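Local coordinates for protein GCN5-related N-acetyltransferase (PDB 3TCV) that probably transfers an acetyl group from acetyl-coenzyme A to an amine nitrogen, perhaps that of a protein N-terminal serine or alanine, at residues B[206-209]-B[210-214]. Sequence-based numbering, arbitrary orientation.
Sequences FSVL and DSEWP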
loop_
_atom_site.group_PDB
_atom_site.type_symbol
_atom_site.label_atom_id
_atom_site.label_comp_id
_atom_site.label_asym_id
_atom_site.label_seq_id
_atom_site.Cartn_x
_atom_site.Cartn_y
_atom_site.Cartn_z
ATOM N N PHE B 206 -2.635 -4.929 -8.974
ATOM C CA PHE B 206 -3.790 -5.109 -9.832
ATOM C C PHE B 206 -5.028 -5.038 -8.954
ATOM O O PHE B 206 -4.974 -5.363 -7.766
ATOM C CB PHE B 206 -3.800 -6.482 -10.513
ATOM C CG PHE B 206 -2.510 -6.916 -11.173
ATOM C CD1 PHE B 206 -2.396 -6.941 -12.553
ATOM C CD2 PHE B 206 -1.461 -7.428 -10.412
ATOM C CE1 PHE B 206 -1.229 -7.390 -13.166
ATOM C CE2 PHE B 206 -0.290 -7.847 -11.012
ATOM C CZ PHE B 206 -0.173 -7.830 -12.389
ATOM N N SER B 207 -6.163 -4.706 -9.559
ATOM C CA SER B 207 -7.404 -4.613 -8.819
ATOM C C SER B 207 -8.629 -4.970 -9.635
ATOM O O SER B 207 -8.653 -4.835 -10.877
ATOM C CB SER B 207 -7.593 -3.230 -8.241
ATOM O OG SER B 207 -7.914 -2.253 -9.222
ATOM N N VAL B 208 -9.641 -5.420 -8.912
ATOM C CA VAL B 208 -11.000 -5.559 -9.425
ATOM C C VAL B 208 -11.856 -4.579 -8.599
ATOM O O VAL B 208 -11.821 -4.607 -7.369
ATOM C CB VAL B 208 -11.549 -6.995 -9.309
ATOM C CG1 VAL B 208 -13.012 -7.062 -9.711
ATOM C CG2 VAL B 208 -10.758 -7.934 -10.209
ATOM N N LEU B 209 -12.588 -3.712 -9.290
ATOM C CA LEU B 209 -13.547 -2.788 -8.664
ATOM C C LEU B 209 -14.934 -3.392 -8.565
ATOM O O LEU B 209 -15.305 -4.272 -9.349
ATOM C CB LEU B 209 -13.649 -1.490 -9.473
ATOM C CG LEU B 209 -12.358 -0.709 -9.701
ATOM C CD1 LEU B 209 -12.740 0.620 -10.373
ATOM C CD2 LEU B 209 -11.581 -0.528 -8.407
ATOM N N ASP B 210 -15.718 -2.913 -7.609
ATOM C CA ASP B 210 -17.109 -3.364 -7.484
ATOM C C ASP B 210 -17.893 -3.241 -8.808
ATOM O O ASP B 210 -18.708 -4.106 -9.154
ATOM C CB ASP B 210 -17.818 -2.676 -6.305
ATOM C CG ASP B 210 -17.748 -1.147 -6.342
ATOM O OD1 ASP B 210 -17.205 -0.543 -7.296
ATOM O OD2 ASP B 210 -18.289 -0.544 -5.382
ATOM N N SER B 211 -17.606 -2.204 -9.587
ATOM C CA SER B 211 -18.277 -2.009 -10.887
ATOM C C SER B 211 -17.872 -3.038 -11.959
ATOM O O SER B 211 -18.594 -3.227 -12.951
ATOM C CB SER B 211 -18.011 -0.596 -11.402
ATOM O OG SER B 211 -16.625 -0.365 -11.570
ATOM N N GLU B 212 -16.725 -3.689 -11.754
ATOM C CA GLU B 212 -16.192 -4.718 -12.655
ATOM C C GLU B 212 -16.641 -6.134 -12.305
ATOM O O GLU B 212 -16.554 -7.048 -13.140
ATOM C CB GLU B 212 -14.665 -4.632 -12.659
ATOM C CG GLU B 212 -14.219 -3.312 -13.294
ATOM C CD GLU B 212 -12.742 -3.031 -13.137
ATOM O OE1 GLU B 212 -12.088 -3.577 -12.219
ATOM O OE2 GLU B 212 -12.235 -2.242 -13.937
ATOM N N TRP B 213 -17.122 -6.303 -11.081
ATOM C CA TRP B 213 -17.433 -7.625 -10.536
ATOM C C TRP B 213 -18.581 -8.307 -11.264
ATOM O O TRP B 213 -18.475 -9.478 -11.582
ATOM C CB TRP B 213 -17.686 -7.524 -9.029
ATOM C CG TRP B 213 -18.481 -8.649 -8.434
ATOM C CD1 TRP B 213 -19.706 -8.551 -7.774
ATOM C CD2 TRP B 213 -18.145 -10.083 -8.403
ATOM N NE1 TRP B 213 -20.126 -9.775 -7.347
ATOM C CE2 TRP B 213 -19.237 -10.739 -7.692
ATOM C CE3 TRP B 213 -17.100 -10.851 -8.877
ATOM C CZ2 TRP B 213 -19.258 -12.107 -7.480
ATOM C CZ3 TRP B 213 -17.130 -12.239 -8.654
ATOM C CH2 TRP B 213 -18.196 -12.847 -7.974
ATOM N N PRO B 214 -19.669 -7.578 -11.577
ATOM C CA PRO B 214 -20.798 -8.354 -12.145
ATOM C C PRO B 214 -20.481 -9.090 -13.460
ATOM O O PRO B 214 -20.894 -10.242 -13.639
ATOM C CB PRO B 214 -21.902 -7.305 -12.303
ATOM C CG PRO B 214 -21.597 -6.273 -11.282
ATOM C CD PRO B 214 -20.068 -6.196 -11.286
#
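Leu-209 ends an extended strand, and the chain then turns at once through Asp-210, Ser-211 and Glu-212, whose backbone angles are helical, into the helix that holds Trp-213. The carbonyl of Leu-209 closes a type I turn. Its O accepts a hydrogen bond from Glu-212 N at 2.9 Å. A weak bond from Trp-213 N reaches the same O at 3.2 Å.

The side chain of Glu-212 folds back over the strand end. CG stands beside its own backbone N (chi1 -66°), and the chain is extended beyond it, which carries the carboxylate to Leu-209. There OE1 accepts the backbone N-H of Leu-209 at 3.0 Å. The bond is nearly straight, 174° at the hydrogen, but it arrives 37° out of the carboxylate plane. OE1 also sits 3.6 Å from Val-208 CA. The CB and CG of Leu-209 line the same carboxylate. OE2 forms salt bridges with Arg-185 and with Arg-191 of the second subunit, so both oxygens are engaged and the carboxylate is probably kept charged.

On the turn itself, Ser-211 OG lies 3.8 Å from Leu-209 CB. Asp-210 leaves the chain facing away from the strand, although its CB still lies 3.7 Å from the Leu-209 carbonyl carbon. OD1 accepts a weak hydrogen bond from Ser-211 N and one from Gln-192 NE2 of the second subunit. The Trp-213 ring turns from the strand toward helix 142-158, where it stacks on Phe-156 and NE1 bonds to Asp-157.

The Glu-212 to Leu-209 bond resembles the glutamate half of a capping box; leucine cannot return the other bond. It marks the passage from a strand of the GNAT sheet to the helix that follows, at the subunit interface.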